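Beta-ketoacyl synthase (Burkholderia phymatum, PDB 4EWG) probably catalyses the chain-lengthening condensation of fatty acid synthesis as a 3-oxoacyl-[acyl-carrier-protein] synthase of the thiolase-like superfamily. Local coordinates at residues Asn216-Pro219 with His220-Pro223; Ser331-Lys334 with Ser335-Gly338. One frame throughout, in Å; residues are numbered along the deposited sequence.

Contact 1: Asn216-Pro219 with His220-Pro223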
ATOM      1  N   ASN A 216      31.428   9.852  10.188  1.00 29.28           N
ATOM      2  CA  ASN A 216      30.713  11.098  10.445  1.00 29.87           C
ATOM      3  C   ASN A 216      31.502  12.351  10.066  1.00 32.30           C
ATOM      4  O   ASN A 216      30.927  13.424   9.831  1.00 32.35           O
ATOM      5  CB  ASN A 216      30.210  11.122  11.892  1.00 29.57           C
ATOM      6  CG  ASN A 216      29.097  10.091  12.139  1.00 28.25           C
ATOM      7  OD1 ASN A 216      28.451   9.613  11.200  1.00 28.73           O
ATOM      8  ND2 ASN A 216      28.832   9.797  13.378  1.00 27.39           N
ATOM      9  N   ASP A 217      32.818  12.194   9.941  1.00 34.52           N
ATOM     10  CA  ASP A 217      33.683  13.267   9.514  1.00 36.77           C
ATOM     11  C   ASP A 217      34.018  13.303   8.027  1.00 36.26           C
ATOM     12  O   ASP A 217      34.705  14.211   7.584  1.00 37.40           O
ATOM     13  CB  ASP A 217      34.971  13.189  10.314  1.00 39.80           C
ATOM     14  CG  ASP A 217      34.792  13.727  11.718  1.00 41.61           C
ATOM     15  OD1 ASP A 217      33.631  14.046  12.110  1.00 42.83           O
ATOM     16  OD2 ASP A 217      35.802  13.837  12.429  1.00 44.80           O
ATOM     17  N   GLU A 218      33.558  12.332   7.264  1.00 35.29           N
ATOM     18  CA  GLU A 218      33.924  12.257   5.856  1.00 35.37           C
ATOM     19  C   GLU A 218      32.711  12.027   4.951  1.00 32.62           C
ATOM     20  O   GLU A 218      32.643  11.025   4.265  1.00 30.96           O
ATOM     21  CB  GLU A 218      34.946  11.144   5.658  1.00 37.02           C
ATOM     22  CG  GLU A 218      36.252  11.402   6.407  1.00 40.09           C
ATOM     23  CD  GLU A 218      37.255  10.281   6.206  1.00 41.90           C
ATOM     24  OE1 GLU A 218      36.933   9.134   6.589  1.00 41.77           O
ATOM     25  OE2 GLU A 218      38.356  10.550   5.661  1.00 45.30           O
ATOM     26  N   PRO A 219      31.760  12.978   4.942  1.00 30.85           N
ATOM     27  CA  PRO A 219      30.529  12.825   4.159  1.00 29.05           C
ATOM     28  C   PRO A 219      30.763  12.708   2.672  1.00 27.79           C
ATOM     29  O   PRO A 219      30.000  12.077   1.991  1.00 27.89           O
ATOM     30  CB  PRO A 219      29.752  14.128   4.463  1.00 29.40           C
ATOM     31  CG  PRO A 219      30.776  15.085   4.923  1.00 30.87           C
ATOM     32  CD  PRO A 219      31.784  14.262   5.664  1.00 31.36           C
ATOM     33  N   HIS A 220      31.771  13.387   2.165  1.00 27.54           N
ATOM     34  CA  HIS A 220      32.146  13.298   0.755  1.00 26.79           C
ATOM     35  C   HIS A 220      32.653  11.945   0.327  1.00 26.15           C
ATOM     36  O   HIS A 220      32.736  11.663  -0.875  1.00 26.12           O
ATOM     37  CB  HIS A 220      33.191  14.377   0.417  1.00 27.61           C
ATOM     38  CG  HIS A 220      34.451  14.295   1.239  1.00 28.05           C
ATOM     39  ND1 HIS A 220      34.450  14.392   2.593  1.00 27.77           N
ATOM     40  CD2 HIS A 220      35.776  14.140   0.862  1.00 28.47           C
ATOM     41  CE1 HIS A 220      35.703  14.292   3.044  1.00 28.17           C
ATOM     42  NE2 HIS A 220      36.512  14.130   1.998  1.00 28.67           N
ATOM     43  N   LEU A 221      32.996  11.092   1.287  1.00 25.65           N
ATOM     44  CA  LEU A 221      33.647   9.796   0.994  1.00 25.62           C
ATOM     45  C   LEU A 221      32.721   8.575   1.209  1.00 25.24           C
ATOM     46  O   LEU A 221      33.158   7.418   1.089  1.00 25.42           O
ATOM     47  CB  LEU A 221      34.957   9.657   1.822  1.00 25.92           C
ATOM     48  CG  LEU A 221      36.100  10.642   1.462  1.00 26.52           C
ATOM     49  CD1 LEU A 221      37.423  10.376   2.183  1.00 26.66           C
ATOM     50  CD2 LEU A 221      36.327  10.630  -0.037  1.00 26.42           C
ATOM     51  N   THR A 222      31.445   8.834   1.505  1.00 24.32           N
ATOM     52  CA  THR A 222      30.506   7.767   1.866  1.00 23.38           C
ATOM     53  C   THR A 222      29.107   8.210   1.391  1.00 22.67           C
ATOM     54  O   THR A 222      28.797   9.413   1.433  1.00 22.72           O
ATOM     55  CB  THR A 222      30.557   7.500   3.405  1.00 23.14           C
ATOM     56  OG1 THR A 222      29.774   6.366   3.739  1.00 21.64           O
ATOM     57  CG2 THR A 222      30.062   8.752   4.230  1.00 23.02           C
ATOM     58  N   PRO A 223      28.270   7.261   0.947  1.00 21.55           N
ATOM     59  CA  PRO A 223      28.412   5.797   0.931  1.00 21.27           C
ATOM     60  C   PRO A 223      29.226   5.337  -0.264  1.00 21.48           C
ATOM     61  O   PRO A 223      29.570   6.146  -1.109  1.00 21.41           O
ATOM     62  CB  PRO A 223      26.976   5.323   0.815  1.00 20.54           C
ATOM     63  CG  PRO A 223      26.302   6.414  -0.002  1.00 20.45           C
ATOM     64  CD  PRO A 223      26.976   7.688   0.388  1.00 21.08           C
TER
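A type I beta turn runs from Glu218 to Leu221, with Pro219 and His220 at its two corners, and shows how a few side chains can pack against a reversal in a long loop. The turn is closed by a single backbone hydrogen bond, from Leu221 N to Glu218 O (3.0 Å), reasonably straight at 156° at the hydrogen. Proline suits the first corner, where its ring already fixes phi and no N-H is called for. His220 turns its ring back over the start of the turn: with chi1 at 58° the imidazole is swung toward Glu218, carrying ND1 to 3.8 Å from Glu218 C and CE1 to 3.9 Å from Glu218 CA. Leu221 CG lies 3.5 Å above one face of the imidazole, toward the rim. The side chains of Glu218 and Leu221 cross at a slant, with Glu218 OE2 3.6 Å from Leu221 CD1, while the carboxylate's polar partner is Arg215, in a salt bridge to OE1. The methyl CG2 of Thr222 meets Glu218 O at 3.4 Å, and the threonine hydroxyl bonds to Ser213. The turn belongs to the loop between helix 200-207 and strand 238-246; Pro219 and Thr222 rest on Leu53 of strand 53-54, and Asn35 and Asn366 donate to the carbonyls of Pro219 and His220.

Contact 2: Ser331-Lys334 with Ser335-Gly338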
ATOM      1  N   SER A 331      25.862   0.377 -12.086  1.00 20.82           N
ATOM      2  CA  SER A 331      26.261   1.420 -11.125  1.00 20.66           C
ATOM      3  C   SER A 331      25.079   1.827 -10.241  1.00 20.02           C
ATOM      4  O   SER A 331      23.930   1.475 -10.512  1.00 19.50           O
ATOM      5  CB  SER A 331      26.860   2.646 -11.826  1.00 20.93           C
ATOM      6  OG  SER A 331      25.897   3.331 -12.581  1.00 21.77           O
ATOM      7  N   SER A 332      25.394   2.549  -9.168  1.00 20.47           N
ATOM      8  CA  SER A 332      24.434   2.914  -8.127  1.00 19.63           C
ATOM      9  C   SER A 332      24.372   4.403  -7.984  1.00 20.22           C
ATOM     10  O   SER A 332      25.370   5.025  -7.639  1.00 21.03           O
ATOM     11  CB  SER A 332      24.859   2.313  -6.797  1.00 19.76           C
ATOM     12  OG  SER A 332      24.070   2.818  -5.751  1.00 19.25           O
ATOM     13  N   LEU A 333      23.196   4.979  -8.240  1.00 19.59           N
ATOM     14  CA  LEU A 333      22.978   6.405  -8.068  1.00 19.58           C
ATOM     15  C   LEU A 333      22.919   6.792  -6.600  1.00 20.12           C
ATOM     16  O   LEU A 333      22.955   7.972  -6.267  1.00 20.02           O
ATOM     17  CB  LEU A 333      21.677   6.826  -8.781  1.00 18.99           C
ATOM     18  CG  LEU A 333      21.754   6.778 -10.312  1.00 18.77           C
ATOM     19  CD1 LEU A 333      20.389   6.870 -10.976  1.00 17.97           C
ATOM     20  CD2 LEU A 333      22.718   7.833 -10.853  1.00 18.76           C
ATOM     21  N   LYS A 334      22.776   5.794  -5.710  1.00 20.62           N
ATOM     22  CA  LYS A 334      22.781   6.052  -4.245  1.00 20.08           C
ATOM     23  C   LYS A 334      24.137   6.546  -3.783  1.00 20.51           C
ATOM     24  O   LYS A 334      24.261   7.136  -2.719  1.00 20.23           O
ATOM     25  CB  LYS A 334      22.368   4.796  -3.446  1.00 20.10           C
ATOM     26  CG  LYS A 334      20.954   4.271  -3.777  1.00 19.48           C
ATOM     27  CD  LYS A 334      20.475   3.225  -2.779  1.00 18.65           C
ATOM     28  CE  LYS A 334      19.031   2.809  -3.016  1.00 18.11           C
ATOM     29  NZ  LYS A 334      18.699   2.245  -4.350  1.00 17.33           N
ATOM     30  N   SER A 335      25.167   6.318  -4.595  1.00 20.89           N
ATOM     31  CA  SER A 335      26.472   6.924  -4.356  1.00 21.50           C
ATOM     32  C   SER A 335      26.451   8.456  -4.414  1.00 22.36           C
ATOM     33  O   SER A 335      27.377   9.105  -3.891  1.00 24.60           O
ATOM     34  CB  SER A 335      27.510   6.389  -5.360  1.00 21.86           C
ATOM     35  OG  SER A 335      27.307   6.889  -6.689  1.00 20.84           O
ATOM     36  N   TYR A 336      25.438   9.033  -5.071  1.00 22.05           N
ATOM     37  CA  TYR A 336      25.285  10.494  -5.170  1.00 22.74           C
ATOM     38  C   TYR A 336      24.275  11.037  -4.209  1.00 21.87           C
ATOM     39  O   TYR A 336      24.564  11.977  -3.469  1.00 22.66           O
ATOM     40  CB  TYR A 336      24.819  10.914  -6.565  1.00 23.84           C
ATOM     41  CG  TYR A 336      25.803  10.643  -7.635  1.00 24.71           C
ATOM     42  CD1 TYR A 336      25.862   9.398  -8.221  1.00 24.67           C
ATOM     43  CD2 TYR A 336      26.670  11.634  -8.085  1.00 26.42           C
ATOM     44  CE1 TYR A 336      26.767   9.121  -9.207  1.00 26.05           C
ATOM     45  CE2 TYR A 336      27.574  11.372  -9.096  1.00 27.51           C
ATOM     46  CZ  TYR A 336      27.607  10.092  -9.640  1.00 27.40           C
ATOM     47  OH  TYR A 336      28.472   9.766 -10.621  1.00 29.58           O
ATOM     48  N   VAL A 337      23.069  10.479  -4.253  1.00 21.10           N
ATOM     49  CA  VAL A 337      21.941  11.008  -3.479  1.00 21.22           C
ATOM     50  C   VAL A 337      21.622  10.181  -2.236  1.00 21.15           C
ATOM     51  O   VAL A 337      20.647  10.474  -1.521  1.00 21.40           O
ATOM     52  CB  VAL A 337      20.662  11.150  -4.350  1.00 20.79           C
ATOM     53  CG1 VAL A 337      20.942  12.108  -5.485  1.00 21.05           C
ATOM     54  CG2 VAL A 337      20.182   9.811  -4.883  1.00 20.13           C
ATOM     55  N   GLY A 338      22.436   9.162  -1.957  1.00 20.51           N
ATOM     56  CA  GLY A 338      22.141   8.275  -0.849  1.00 20.33           C
ATOM     57  C   GLY A 338      20.982   7.333  -1.161  1.00 19.56           C
ATOM     58  O   GLY A 338      20.548   7.212  -2.329  1.00 20.50           O
TER
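Ser332 and Ser335 meet at the entry to the short helix 334-337, a case in which one turn of helix has a serine capping bond at its start and a glycine of positive phi just after its end. Among the polar side-chain bonds, Ser335 OG donates to Ser332 O at 2.9 Å, approaching almost in line with the carbonyl bond; a chi1 of 72° brings OG back toward this carbonyl three residues earlier. Ser332 OG in turn accepts a weak capping bond from Lys334 N, though Gly306 O is its stronger partner. The backbone bonds centre on Leu333 O, which takes two donors: Val337 N at 3.2 Å, nearly straight at 170° and in the carbonyl plane, and Tyr336 N at 3.0 Å from well above that plane. This forked acceptor combines an i to i+4 bond with an i to i+3 bond, and lies at the edge of the Tyr336 ring, in its plane. Apolar contact is lighter: Leu333 CD2 lies 4.4 Å from Tyr336 CD1. Around them, Leu333 and Val337 pack on Trp351 of helix 344-358, Lys334 NZ pairs with Glu348, and Tyr336 OH bonds to Pro363 O. Gly338, with phi at 74°, is the first residue past the helix to leave helical geometry; its N bonds weakly to Lys334 O, and its own O lies 3.2 Å from Lys334 CA in a CA-H...O contact.

Both contacts are local, contact 1 a beta turn in a loop and contact 2 a turn of helix with its two ends, but burial sets them apart. Contact 1 lies near the surface, its centre about 22 Å from the chain's centre, closed by one backbone bond with side chains packed against it. Contact 2 lies deeper, about 11 Å from that centre, with every touching residue buried and several hydrogen bonds gathered on few carbonyls. Their centres are about 13 Å apart, and they meet where Pro223 CG packs 3.5 Å from Lys334 O. They also share the loop containing Leu365 and Asn366: Asn366 serves contact 1, whereas Leu365 N bonds to Ser335 OG in contact 2.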